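Local coordinates for polyketide biosynthesis enoyl-CoA isomerase PksI (Bacillus subtilis, PDB 4Q1K), which decarboxylates a carrier-tethered 3-methylglutaconyl group to a 3-methylcrotonyl group during biosynthesis of the polyketide antibiotic bacillaene, at residues E26-E29 and I35-K38; M39-R42 and F48-E51; P115-M120 and V209-E214; V138-S141 and V145-A148; P195-P200 and L205-E210. The protein carries 1 engineered substitution. One frame throughout, in Å; residues are numbered along the deposited sequence.

Contact 1. Residues E26-E29 and I35-K38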
loop_
_atom_site.group_PDB
_atom_site.type_symbol
_atom_site.label_atom_id
_atom_site.label_comp_id
_atom_site.label_asym_id
_atom_site.label_seq_id
_atom_site.Cartn_x
_atom_site.Cartn_y
_atom_site.Cartn_z
ATOM N N GLU B 26 33.529 -3.407 -6.566
ATOM C CA GLU B 26 34.205 -4.724 -6.398
ATOM C C GLU B 26 33.112 -5.797 -6.623
ATOM O O GLU B 26 32.004 -5.696 -5.993
ATOM C CB GLU B 26 34.757 -4.832 -4.979
ATOM C CG GLU B 26 35.527 -6.128 -4.616
ATOM C CD GLU B 26 35.579 -6.356 -3.078
ATOM O OE1 GLU B 26 34.500 -6.431 -2.402
ATOM O OE2 GLU B 26 36.692 -6.477 -2.517
ATOM N N LEU B 27 33.352 -6.789 -7.504
ATOM C CA LEU B 27 32.455 -7.974 -7.582
ATOM C C LEU B 27 33.065 -9.109 -6.823
ATOM O O LEU B 27 34.241 -9.469 -7.069
ATOM C CB LEU B 27 32.301 -8.526 -9.005
ATOM C CG LEU B 27 31.668 -7.700 -10.071
ATOM C CD1 LEU B 27 31.699 -8.344 -11.467
ATOM C CD2 LEU B 27 30.293 -7.320 -9.636
ATOM N N ILE B 28 32.274 -9.730 -5.957
ATOM C CA ILE B 28 32.676 -10.935 -5.284
ATOM C C ILE B 28 31.608 -12.002 -5.541
ATOM O O ILE B 28 30.440 -11.793 -5.241
ATOM C CB ILE B 28 32.796 -10.736 -3.750
ATOM C CG1 ILE B 28 33.896 -9.761 -3.379
ATOM C CG2 ILE B 28 33.164 -12.078 -3.118
ATOM C CD1 ILE B 28 34.086 -9.637 -1.863
ATOM N N GLU B 29 32.014 -13.165 -6.050
ATOM C CA GLU B 29 31.152 -14.330 -6.062
ATOM C C GLU B 29 31.198 -14.901 -4.642
ATOM O O GLU B 29 32.188 -15.455 -4.208
ATOM C CB GLU B 29 31.684 -15.310 -7.140
ATOM C CG GLU B 29 30.878 -16.554 -7.401
ATOM C CD GLU B 29 31.307 -17.285 -8.712
ATOM O OE1 GLU B 29 31.351 -16.624 -9.794
ATOM O OE2 GLU B 29 31.580 -18.528 -8.618
ATOM N N ILE B 35 26.228 -13.244 -6.425
ATOM C CA ILE B 35 27.240 -12.257 -6.820
ATOM C C ILE B 35 26.933 -10.989 -5.996
ATOM O O ILE B 35 25.782 -10.533 -5.964
ATOM C CB ILE B 35 27.181 -12.001 -8.356
ATOM C CG1 ILE B 35 28.305 -11.099 -8.873
ATOM C CG2 ILE B 35 25.800 -11.505 -8.822
ATOM C CD1 ILE B 35 29.659 -11.625 -8.580
ATOM N N GLN B 36 27.965 -10.467 -5.389
ATOM C CA GLN B 36 27.896 -9.209 -4.625
ATOM C C GLN B 36 28.522 -8.086 -5.420
ATOM O O GLN B 36 29.658 -8.217 -5.936
ATOM C CB GLN B 36 28.508 -9.385 -3.237
ATOM C CG GLN B 36 28.545 -8.095 -2.391
ATOM C CD GLN B 36 29.200 -8.418 -1.054
ATOM O OE1 GLN B 36 28.580 -9.047 -0.229
ATOM N NE2 GLN B 36 30.452 -8.123 -0.904
ATOM N N VAL B 37 27.737 -7.014 -5.598
ATOM C CA VAL B 37 28.213 -5.775 -6.273
ATOM C C VAL B 37 28.445 -4.713 -5.176
ATOM O O VAL B 37 27.498 -4.219 -4.607
ATOM C CB VAL B 37 27.222 -5.274 -7.340
ATOM C CG1 VAL B 37 27.694 -3.956 -8.034
ATOM C CG2 VAL B 37 27.009 -6.361 -8.424
ATOM N N LYS B 38 29.714 -4.453 -4.819
ATOM C CA LYS B 38 29.979 -3.528 -3.722
ATOM C C LYS B 38 30.469 -2.200 -4.307
ATOM O O LYS B 38 31.583 -2.121 -4.868
ATOM C CB LYS B 38 31.100 -4.070 -2.862
ATOM C CG LYS B 38 31.425 -3.084 -1.728
ATOM C CD LYS B 38 32.427 -3.733 -0.783
ATOM C CE LYS B 38 32.941 -2.778 0.295
ATOM N NZ LYS B 38 33.851 -3.664 1.065
HETATM O O HOH W 1 32.004 -7.343 -3.523
HETATM O O HOH W 2 34.484 -6.875 0.541
#

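Contact 2. Residues M39-R42 and F48-E51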
loop_
_atom_site.group_PDB
_atom_site.type_symbol
_atom_site.label_atom_id
_atom_site.label_comp_id
_atom_site.label_asym_id
_atom_site.label_seq_id
_atom_site.Cartn_x
_atom_site.Cartn_y
_atom_site.Cartn_z
ATOM N N MET B 39 29.723 -1.144 -4.038
ATOM C CA MET B 39 30.093 0.227 -4.473
ATOM C C MET B 39 31.072 0.787 -3.429
ATOM O O MET B 39 30.749 0.833 -2.215
ATOM C CB MET B 39 28.816 1.088 -4.443
ATOM C CG MET B 39 27.857 0.544 -5.490
ATOM S SD MET B 39 26.366 1.529 -5.640
ATOM C CE MET B 39 25.511 1.026 -4.105
ATOM N N GLN B 40 32.220 1.261 -3.894
ATOM C CA GLN B 40 33.270 1.744 -3.013
ATOM C C GLN B 40 34.092 2.853 -3.684
ATOM O O GLN B 40 35.341 2.801 -3.733
ATOM C CB GLN B 40 34.138 0.599 -2.483
ATOM C CG GLN B 40 34.717 -0.274 -3.602
ATOM C CD GLN B 40 35.679 -1.377 -3.127
ATOM O OE1 GLN B 40 36.523 -1.838 -3.911
ATOM N NE2 GLN B 40 35.580 -1.776 -1.862
ATOM N N ASP B 41 33.373 3.864 -4.174
ATOM C CA ASP B 41 33.959 5.180 -4.508
ATOM C C ASP B 41 34.062 6.026 -3.241
ATOM O O ASP B 41 33.159 6.795 -2.929
ATOM C CB ASP B 41 33.167 5.865 -5.604
ATOM C CG ASP B 41 33.942 7.049 -6.199
ATOM O OD1 ASP B 41 34.723 7.658 -5.448
ATOM O OD2 ASP B 41 33.696 7.347 -7.369
ATOM N N ARG B 42 35.131 5.801 -2.484
ATOM C CA ARG B 42 35.338 6.452 -1.199
ATOM C C ARG B 42 35.560 7.964 -1.343
ATOM O O ARG B 42 35.036 8.698 -0.543
ATOM C CB ARG B 42 36.481 5.792 -0.412
ATOM C CG ARG B 42 36.285 4.296 -0.241
ATOM C CD ARG B 42 37.300 3.636 0.681
ATOM N NE ARG B 42 37.020 2.215 0.500
ATOM C CZ ARG B 42 36.552 1.388 1.412
ATOM N NH1 ARG B 42 36.377 1.799 2.676
ATOM N NH2 ARG B 42 36.309 0.127 1.033
ATOM N N PHE B 48 27.391 9.400 -7.713
ATOM C CA PHE B 48 27.468 8.918 -9.090
ATOM C C PHE B 48 28.533 9.672 -9.854
ATOM O O PHE B 48 28.235 10.436 -10.823
ATOM C CB PHE B 48 26.082 9.065 -9.771
ATOM C CG PHE B 48 25.036 8.092 -9.262
ATOM C CD1 PHE B 48 25.348 6.775 -8.951
ATOM C CD2 PHE B 48 23.717 8.500 -9.170
ATOM C CE1 PHE B 48 24.327 5.894 -8.566
ATOM C CE2 PHE B 48 22.677 7.632 -8.740
ATOM C CZ PHE B 48 22.990 6.350 -8.407
ATOM N N SER B 49 29.752 9.483 -9.400
ATOM C CA SER B 49 30.950 9.988 -10.155
ATOM C C SER B 49 30.974 9.275 -11.543
ATOM O O SER B 49 30.297 8.252 -11.779
ATOM C CB SER B 49 32.174 9.647 -9.329
ATOM O OG SER B 49 32.334 8.227 -9.365
ATOM N N GLN B 50 31.744 9.793 -12.505
ATOM C CA GLN B 50 31.855 9.093 -13.808
ATOM C C GLN B 50 32.405 7.678 -13.600
ATOM O O GLN B 50 31.935 6.721 -14.246
ATOM C CB GLN B 50 32.832 9.868 -14.783
ATOM C CG GLN B 50 32.703 9.346 -16.215
ATOM C CD GLN B 50 31.261 9.482 -16.709
ATOM O OE1 GLN B 50 30.709 10.581 -16.723
ATOM N NE2 GLN B 50 30.613 8.368 -17.038
ATOM N N GLU B 51 33.303 7.509 -12.615
ATOM C CA GLU B 51 33.937 6.180 -12.410
ATOM C C GLU B 51 32.865 5.183 -11.870
ATOM O O GLU B 51 32.769 4.008 -12.332
ATOM C CB GLU B 51 35.090 6.274 -11.437
ATOM C CG GLU B 51 36.335 7.007 -12.021
ATOM C CD GLU B 51 36.219 8.550 -11.942
ATOM O OE1 GLU B 51 35.360 9.151 -11.181
ATOM O OE2 GLU B 51 36.987 9.218 -12.702
HETATM O O HOH W 3 36.098 8.154 -8.565
#

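Contact 3. Residues P115-M120 and V209-E214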
loop_
_atom_site.group_PDB
_atom_site.type_symbol
_atom_site.label_atom_id
_atom_site.label_comp_id
_atom_site.label_asym_id
_atom_site.label_seq_id
_atom_site.Cartn_x
_atom_site.Cartn_y
_atom_site.Cartn_z
ATOM N N PRO B 115 16.854 -11.808 -9.249
ATOM C CA PRO B 115 16.499 -10.963 -8.109
ATOM C C PRO B 115 17.723 -10.209 -7.593
ATOM O O PRO B 115 18.853 -10.765 -7.532
ATOM C CB PRO B 115 16.092 -12.015 -7.041
ATOM C CG PRO B 115 15.467 -13.104 -7.831
ATOM C CD PRO B 115 16.359 -13.214 -9.061
ATOM N N VAL B 116 17.507 -8.933 -7.300
ATOM C CA VAL B 116 18.597 -8.115 -6.738
ATOM C C VAL B 116 18.128 -7.697 -5.294
ATOM O O VAL B 116 16.962 -7.285 -5.110
ATOM C CB VAL B 116 18.754 -6.832 -7.547
ATOM C CG1 VAL B 116 19.813 -5.906 -6.954
ATOM C CG2 VAL B 116 19.079 -7.241 -9.034
ATOM N N ILE B 117 19.044 -7.818 -4.337
ATOM C CA ILE B 117 18.820 -7.336 -2.956
ATOM C C ILE B 117 19.656 -6.064 -2.807
ATOM O O ILE B 117 20.891 -6.115 -2.898
ATOM C CB ILE B 117 19.319 -8.386 -1.958
ATOM C CG1 ILE B 117 18.530 -9.694 -2.199
ATOM C CG2 ILE B 117 19.278 -7.851 -0.467
ATOM C CD1 ILE B 117 19.306 -10.894 -1.644
ATOM N N ALA B 118 18.994 -4.954 -2.558
ATOM C CA ALA B 118 19.708 -3.686 -2.236
ATOM C C ALA B 118 19.948 -3.681 -0.711
ATOM O O ALA B 118 18.995 -3.469 0.108
ATOM C CB ALA B 118 18.813 -2.490 -2.555
ATOM N N ALA B 119 21.168 -4.041 -0.335
ATOM C CA ALA B 119 21.553 -4.087 1.104
ATOM C C ALA B 119 22.075 -2.648 1.423
ATOM O O ALA B 119 23.295 -2.362 1.278
ATOM C CB ALA B 119 22.652 -5.152 1.281
ATOM N N MET B 120 21.182 -1.788 1.854
ATOM C CA MET B 120 21.502 -0.340 2.040
ATOM C C MET B 120 21.964 -0.211 3.472
ATOM O O MET B 120 21.188 0.236 4.392
ATOM C CB MET B 120 20.239 0.499 1.756
ATOM C CG MET B 120 19.697 0.268 0.343
ATOM S SD MET B 120 18.504 1.660 0.023
ATOM C CE MET B 120 17.806 1.134 -1.439
ATOM N N VAL B 209 23.118 -11.591 2.734
ATOM C CA VAL B 209 23.762 -12.871 2.287
ATOM C C VAL B 209 22.865 -14.049 2.603
ATOM O O VAL B 209 22.697 -14.995 1.813
ATOM C CB VAL B 209 25.141 -13.036 2.959
ATOM C CG1 VAL B 209 25.664 -14.464 2.748
ATOM C CG2 VAL B 209 26.063 -11.926 2.462
ATOM N N GLU B 210 22.308 -14.071 3.818
ATOM C CA GLU B 210 21.441 -15.224 4.158
ATOM C C GLU B 210 20.214 -15.269 3.244
ATOM O O GLU B 210 19.742 -16.358 2.824
ATOM C CB GLU B 210 20.991 -15.159 5.639
ATOM C CG GLU B 210 22.188 -15.387 6.559
ATOM C CD GLU B 210 21.934 -15.036 8.020
ATOM O OE1 GLU B 210 20.940 -14.349 8.273
ATOM O OE2 GLU B 210 22.732 -15.433 8.897
ATOM N N LEU B 211 19.644 -14.099 2.927
ATOM C CA LEU B 211 18.466 -14.131 2.090
ATOM C C LEU B 211 18.921 -14.612 0.656
ATOM O O LEU B 211 18.196 -15.331 -0.026
ATOM C CB LEU B 211 17.908 -12.720 2.050
ATOM C CG LEU B 211 16.714 -12.388 1.211
ATOM C CD1 LEU B 211 15.535 -13.309 1.545
ATOM C CD2 LEU B 211 16.363 -10.912 1.488
ATOM N N ALA B 212 20.084 -14.167 0.218
ATOM C CA ALA B 212 20.560 -14.605 -1.133
ATOM C C ALA B 212 20.812 -16.115 -1.146
ATOM O O ALA B 212 20.585 -16.764 -2.173
ATOM C CB ALA B 212 21.868 -13.899 -1.501
ATOM N N GLN B 213 21.326 -16.654 -0.025
ATOM C CA GLN B 213 21.477 -18.109 0.076
ATOM C C GLN B 213 20.154 -18.803 -0.026
ATOM O O GLN B 213 20.082 -19.858 -0.670
ATOM C CB GLN B 213 22.107 -18.486 1.418
ATOM C CG GLN B 213 23.585 -18.082 1.377
ATOM C CD GLN B 213 24.297 -18.208 2.706
ATOM O OE1 GLN B 213 23.778 -17.812 3.706
ATOM N NE2 GLN B 213 25.544 -18.732 2.701
ATOM N N GLU B 214 19.131 -18.262 0.627
ATOM C CA GLU B 214 17.760 -18.835 0.473
ATOM C C GLU B 214 17.251 -18.766 -0.967
ATOM O O GLU B 214 16.713 -19.728 -1.488
ATOM C CB GLU B 214 16.796 -18.241 1.513
ATOM C CG GLU B 214 17.278 -18.624 2.902
ATOM C CD GLU B 214 16.530 -17.838 4.003
ATOM O OE1 GLU B 214 15.548 -17.178 3.664
ATOM O OE2 GLU B 214 16.927 -17.798 5.179
#

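Contact 4. Residues V138-S141 and V145-A148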
loop_
_atom_site.group_PDB
_atom_site.type_symbol
_atom_site.label_atom_id
_atom_site.label_comp_id
_atom_site.label_asym_id
_atom_site.label_seq_id
_atom_site.Cartn_x
_atom_site.Cartn_y
_atom_site.Cartn_z
ATOM N N VAL B 138 14.506 -4.814 -0.642
ATOM C CA VAL B 138 15.345 -3.649 -0.141
ATOM C C VAL B 138 15.575 -3.825 1.355
ATOM O O VAL B 138 14.622 -4.087 2.039
ATOM C CB VAL B 138 14.578 -2.332 -0.382
ATOM C CG1 VAL B 138 15.345 -1.147 0.324
ATOM C CG2 VAL B 138 14.397 -2.110 -1.938
ATOM N N ILE B 139 16.769 -3.618 1.889
ATOM C CA ILE B 139 16.936 -3.713 3.371
ATOM C C ILE B 139 17.553 -2.396 3.811
ATOM O O ILE B 139 18.510 -1.973 3.198
ATOM C CB ILE B 139 17.999 -4.818 3.688
ATOM C CG1 ILE B 139 17.519 -6.188 3.144
ATOM C CG2 ILE B 139 18.180 -4.929 5.228
ATOM C CD1 ILE B 139 18.731 -7.156 2.923
ATOM N N LEU B 140 17.043 -1.739 4.835
ATOM C CA LEU B 140 17.618 -0.507 5.288
ATOM C C LEU B 140 18.368 -0.692 6.621
ATOM O O LEU B 140 18.104 -1.657 7.333
ATOM C CB LEU B 140 16.518 0.539 5.567
ATOM C CG LEU B 140 15.504 0.799 4.434
ATOM C CD1 LEU B 140 14.504 1.877 4.959
ATOM C CD2 LEU B 140 16.214 1.228 3.152
ATOM N N SER B 141 19.251 0.274 6.922
ATOM C CA SER B 141 19.915 0.335 8.208
ATOM C C SER B 141 19.189 1.343 9.124
ATOM O O SER B 141 18.790 2.452 8.746
ATOM C CB SER B 141 21.348 0.847 7.989
ATOM O OG SER B 141 21.758 1.660 9.106
ATOM N N VAL B 145 20.670 7.461 7.006
ATOM C CA VAL B 145 19.721 8.469 6.487
ATOM C C VAL B 145 19.278 8.167 5.069
ATOM O O VAL B 145 20.086 7.758 4.256
ATOM C CB VAL B 145 20.327 9.855 6.611
ATOM C CG1 VAL B 145 19.415 10.867 5.955
ATOM C CG2 VAL B 145 20.402 10.181 8.106
ATOM N N TYR B 146 17.969 8.280 4.808
ATOM C CA TYR B 146 17.402 8.009 3.448
ATOM C C TYR B 146 16.633 9.240 3.040
ATOM O O TYR B 146 15.862 9.768 3.817
ATOM C CB TYR B 146 16.513 6.763 3.427
ATOM C CG TYR B 146 17.377 5.559 3.869
ATOM C CD1 TYR B 146 18.283 4.970 2.997
ATOM C CD2 TYR B 146 17.298 5.078 5.197
ATOM C CE1 TYR B 146 19.155 3.958 3.444
ATOM C CE2 TYR B 146 18.133 4.066 5.646
ATOM C CZ TYR B 146 19.103 3.538 4.758
ATOM O OH TYR B 146 19.898 2.522 5.140
ATOM N N THR B 147 16.853 9.713 1.802
ATOM C CA THR B 147 16.067 10.909 1.428
ATOM C C THR B 147 15.908 10.906 -0.110
ATOM O O THR B 147 16.806 10.500 -0.817
ATOM C CB THR B 147 16.753 12.191 1.890
ATOM O OG1 THR B 147 16.074 13.336 1.373
ATOM C CG2 THR B 147 18.178 12.267 1.331
ATOM N N ALA B 148 14.751 11.339 -0.606
ATOM C CA ALA B 148 14.649 11.636 -2.070
ATOM C C ALA B 148 14.724 13.147 -2.109
ATOM O O ALA B 148 13.664 13.853 -1.978
ATOM C CB ALA B 148 13.284 11.145 -2.561
#

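Contact 5. Residues P195-P200 and L205-E210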
loop_
_atom_site.group_PDB
_atom_site.type_symbol
_atom_site.label_atom_id
_atom_site.label_comp_id
_atom_site.label_asym_id
_atom_site.label_seq_id
_atom_site.Cartn_x
_atom_site.Cartn_y
_atom_site.Cartn_z
ATOM N N PRO B 195 7.512 -1.585 4.349
ATOM C CA PRO B 195 7.554 -3.087 4.274
ATOM C C PRO B 195 8.981 -3.640 4.234
ATOM O O PRO B 195 9.160 -4.896 4.167
ATOM C CB PRO B 195 6.866 -3.351 2.909
ATOM C CG PRO B 195 7.248 -2.147 2.090
ATOM C CD PRO B 195 7.116 -0.983 3.051
ATOM N N PHE B 196 9.962 -2.770 4.134
ATOM C CA PHE B 196 11.361 -3.255 4.064
ATOM C C PHE B 196 11.838 -3.684 5.456
ATOM O O PHE B 196 11.491 -3.061 6.469
ATOM C CB PHE B 196 12.353 -2.117 3.703
ATOM C CG PHE B 196 11.985 -1.378 2.444
ATOM C CD1 PHE B 196 11.273 -2.024 1.435
ATOM C CD2 PHE B 196 12.270 -0.021 2.318
ATOM C CE1 PHE B 196 10.941 -1.358 0.262
ATOM C CE2 PHE B 196 11.888 0.653 1.169
ATOM C CZ PHE B 196 11.204 -0.010 0.159
ATOM N N LYS B 197 12.667 -4.730 5.470
ATOM C CA LYS B 197 13.419 -5.093 6.661
ATOM C C LYS B 197 14.337 -3.957 7.043
ATOM O O LYS B 197 15.025 -3.454 6.160
ATOM C CB LYS B 197 14.310 -6.277 6.341
ATOM C CG LYS B 197 14.892 -6.870 7.663
ATOM C CD LYS B 197 13.820 -7.706 8.356
ATOM C CE LYS B 197 14.456 -8.263 9.648
ATOM N NZ LYS B 197 13.581 -9.299 10.268
ATOM N N VAL B 198 14.282 -3.528 8.315
ATOM C CA VAL B 198 15.203 -2.499 8.797
ATOM C C VAL B 198 16.059 -3.125 9.926
ATOM O O VAL B 198 15.475 -3.668 10.896
ATOM C CB VAL B 198 14.442 -1.279 9.316
ATOM C CG1 VAL B 198 15.453 -0.221 9.762
ATOM C CG2 VAL B 198 13.550 -0.704 8.145
ATOM N N LEU B 199 17.392 -2.971 9.869
ATOM C CA LEU B 199 18.290 -3.639 10.843
ATOM C C LEU B 199 19.400 -2.685 11.230
ATOM O O LEU B 199 19.694 -1.746 10.473
ATOM C CB LEU B 199 19.015 -4.856 10.150
ATOM C CG LEU B 199 18.039 -5.993 9.786
ATOM C CD1 LEU B 199 18.819 -7.029 8.972
ATOM C CD2 LEU B 199 17.701 -6.639 11.126
ATOM N N PRO B 200 20.049 -2.930 12.400
ATOM C CA PRO B 200 21.305 -2.268 12.711
ATOM C C PRO B 200 22.251 -2.378 11.486
ATOM O O PRO B 200 22.307 -3.446 10.873
ATOM C CB PRO B 200 21.812 -3.095 13.908
ATOM C CG PRO B 200 20.512 -3.521 14.560
ATOM C CD PRO B 200 19.736 -4.018 13.354
ATOM N N LEU B 205 24.334 -6.458 5.879
ATOM C CA LEU B 205 24.921 -7.276 4.751
ATOM C C LEU B 205 24.847 -8.744 5.120
ATOM O O LEU B 205 24.546 -9.574 4.274
ATOM C CB LEU B 205 26.364 -6.834 4.457
ATOM C CG LEU B 205 27.036 -7.573 3.285
ATOM C CD1 LEU B 205 26.241 -7.320 2.011
ATOM C CD2 LEU B 205 28.456 -7.006 3.158
ATOM N N ASP B 206 25.040 -9.106 6.400
ATOM C CA ASP B 206 24.905 -10.495 6.771
ATOM C C ASP B 206 23.498 -11.039 6.464
ATOM O O ASP B 206 23.368 -12.205 6.030
ATOM C CB ASP B 206 25.144 -10.718 8.292
ATOM C CG ASP B 206 26.633 -10.585 8.681
ATOM O OD1 ASP B 206 27.495 -10.737 7.816
ATOM O OD2 ASP B 206 26.873 -10.239 9.839
ATOM N N TYR B 207 22.467 -10.228 6.778
ATOM C CA TYR B 207 21.110 -10.642 6.514
ATOM C C TYR B 207 20.915 -10.792 4.972
ATOM O O TYR B 207 20.293 -11.753 4.536
ATOM C CB TYR B 207 20.154 -9.582 7.061
ATOM C CG TYR B 207 18.726 -9.814 6.745
ATOM C CD1 TYR B 207 17.914 -10.634 7.582
ATOM C CD2 TYR B 207 18.154 -9.239 5.654
ATOM C CE1 TYR B 207 16.532 -10.839 7.310
ATOM C CE2 TYR B 207 16.825 -9.481 5.354
ATOM C CZ TYR B 207 16.026 -10.237 6.192
ATOM O OH TYR B 207 14.723 -10.361 5.828
ATOM N N ALA B 208 21.407 -9.829 4.198
ATOM C CA ALA B 208 21.333 -9.921 2.682
ATOM C C ALA B 208 21.955 -11.228 2.195
ATOM O O ALA B 208 21.394 -11.871 1.279
ATOM C CB ALA B 208 22.020 -8.726 2.038
ATOM N N VAL B 209 23.118 -11.591 2.734
ATOM C CA VAL B 209 23.762 -12.871 2.287
ATOM C C VAL B 209 22.865 -14.049 2.603
ATOM O O VAL B 209 22.697 -14.995 1.813
ATOM C CB VAL B 209 25.141 -13.036 2.959
ATOM C CG1 VAL B 209 25.664 -14.464 2.748
ATOM C CG2 VAL B 209 26.063 -11.926 2.462
ATOM N N GLU B 210 22.308 -14.071 3.818
ATOM C CA GLU B 210 21.441 -15.224 4.158
ATOM C C GLU B 210 20.214 -15.269 3.244
ATOM O O GLU B 210 19.742 -16.358 2.824
ATOM C CB GLU B 210 20.991 -15.159 5.639
ATOM C CG GLU B 210 22.188 -15.387 6.559
ATOM C CD GLU B 210 21.934 -15.036 8.020
ATOM O OE1 GLU B 210 20.940 -14.349 8.273
ATOM O OE2 GLU B 210 22.732 -15.433 8.897
#

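Contact 1. Residues E26-E29 and I35-K38
The antiparallel beta hairpin that opens the crotonase-like fold pairs Glu26 with Lys38 and Ile28 with Gln36 as hydrogen-bonded pairs, each closed by two backbone bonds. The shortest of the four runs from Gln36 N to Ile28 O (2.8 Å). Between them, Leu27 and Val37 form a non-hydrogen-bonded pair: their side chains lie alongside, with Leu27 CD2 3.6 Å from Val37 CG2, while Ile35 extends CD1 across to the partner strand, 3.4 Å from Ile28 O. The face carrying Glu26, Gln36 and Lys38 is largely polar, with Ile28 beside Gln36. The Glu26 and Lys38 side chains, both extended, approach obliquely, and Glu26 OE1 stays 4.5 Å from Lys38 NZ, beyond a salt bridge. A water accepts a bond from Gln36 NE2 at 3.1 Å and has Glu26 O and OE1 as acceptors. Leu27 and Val37 face helix 50-65, touching Ala59 and Ile63 respectively, and strand 34-39 continues the sheet into 71-75, whereas 25-31 is one of its two outermost strands within the chain.

Contact 2. Residues M39-R42 and F48-E51
Asp41 and Ser49 carry this contact through one short side-chain hydrogen bond, donated by Ser49 OG to Asp41 OD2 at 2.6 Å. The hydroxyl meets the carboxylate oxygen nearly end-on to its C-O bond. With Asp41 CG anti to the backbone N (chi1 -166°), the carboxylate reaches across to the start of the helix, while Ser49 OG, at chi1 69°, sits between its own backbone N and carbonyl carbon. That hydroxyl also accepts a bond from Leu52 N, so one oxygen joins the loop carboxylate to the first turn of helix 50-65. The second carboxylate oxygen, Asp41 OD1, accepts from His44 N and ties the aspartate into its own loop.

Charge and water make up the rest. Asp41 OD2 lies 4.5 Å from Glu51 OE1, and a water donates to both, at 2.8 Å to Asp41 OD2 and 2.9 Å to Glu51 OE1; this bridge probably eases the repulsion between the two carboxylates. Beyond these bonds there is little packing: Glu51 CB stands 4.4 Å from Asp41 OD2. Ser49 is a classic serine N-cap, its hydroxyl probably held in place by the bond to Asp41, at the connection from strand 34-39 to helix 50-65.

Contact 3. Residues P115-M120 and V209-E214
Ile117 sets a single methyl, CD1, against the backbone of Ala212 and the side chain of Leu211 on helix 201-215. Its CG1 branch stands anti to the carbonyl carbon (chi1 -60°) and its chain continues extended, carrying CD1 out from the strand. The methyl is 3.8 Å from Ala212 N and 4.0 Å from Ala212 CB, and it lies 4.1 Å from Leu211 CG. The small Ala212 side chain probably leaves room for this approach to the backbone; the CA atoms of Ile117 and Ala212 are 7.7 Å apart. The side chains that meet here are apolar and buried, and no hydrogen bond joins the segments.

Away from it, Glu210 lies on the exposed side of the helix, and Gln213, partly exposed, bonds through NE2 to Glu31. Leu211 also packs on Asn180 of a neighbouring subunit, so the buried edge adjoins the trimer interface. Ala208 and Leu215 extend the row against Ile117. A helix laid across a central sheet is layered alpha/beta packing, here within the crotonase-like fold.

Contact 4. Residues V138-S141 and V145-A148
Leu140 and Tyr146 reach toward each other from their two strands and overlap, the leucine over the phenol ring. One methyl, Leu140 CD2, sits above the centre of a ring face, 4.0 Å from the centroid and only 12° off the ring normal, a well-centred CH-pi contact. The leucine CG stands anti to the carbonyl carbon (chi1 -52°); CD1 continues the extended chain, and the other branch, CD2, meets the ring. Nearer the phenol end, Leu140 CB approaches Tyr146 CE2 at 3.9 Å.

Ser141 meets the same ring differently. Its carbonyl O lies in the ring plane, at the edge, 3.6 Å from Tyr146 CE2, and its CB is 3.6 Å from Tyr146 OH. The ring is thus bounded by a methyl over a face and by backbone at its rim.

The phenol oxygen is anchored by a hydrogen bond to Met120 O of the neighbouring segment 115-120, which should help to fix the reach of the side chain. Ser141 OG turns to Glu143 and Ser144 in the short connection between the two segments. Leu189 of helix 186-192 packs on both Leu140 and Tyr146. With CA atoms of Leu140 and Tyr146 8.7 Å apart, the segments are not paired strands: 138-141 belongs to the six-stranded sheet and 145-147 to the three-stranded one, and the tyrosine bridges these two sheets of the crotonase-like core.

Contact 5. Residues P195-P200 and L205-E210
A partly exposed strand-to-helix contact joins the last strand of the large sheet, 197-199, to the helix that directly follows it, 201-215. Tyr207 is its centre, met from one side by Lys197 and Leu199, whose side chains both cross it at about a right angle. The aliphatic part of Lys197 lies over one ring face, offset toward the rim: CG is 4.2 Å from the Tyr207 centroid and 25° off the normal, and CD is 3.8 Å from Tyr207 OH. A bend at chi2 (77°) carries the lysine chain across the phenol end. Leu199 works at the root of the ring, its CD1 3.5 Å from Tyr207 CB and 3.6 Å from Tyr207 CG. No hydrogen bond links the segments; the contact is apolar and CH-pi in kind. Tyr207 also packs on Ile139 of strand 137-141, which pairs with strand 197-199 through Leu140, while the next helix residue, Ala208, lies against Ala119 and Ile73, placing the helix against strands 116-120 and 71-75 as well.

Overall arrangement
Along the chain, contact 1 leads straight into contact 2, strand 34-39 running on into its loop; their centres are about 15 Å apart and they touch through Glu26 and Gln40. Contacts 1, 3, 4 and 5 all reach the six-stranded sheet. Contact 4 falls between the two segments of contact 3 and adjoins it through neighbouring strands 116-120 and 137-141; it also adjoins contact 5, strands 137-141 and 197-199 being neighbours. Contacts 3 and 5 lie closest, centres about 8 Å apart, sharing Val209 and Glu210 on helix 201-215. That helix packs across strands 71-75, 116-120 and 137-141 and on 197-199, beside a neighbouring subunit, while contact 2 lies about 23 Å from contact 5, centre to centre.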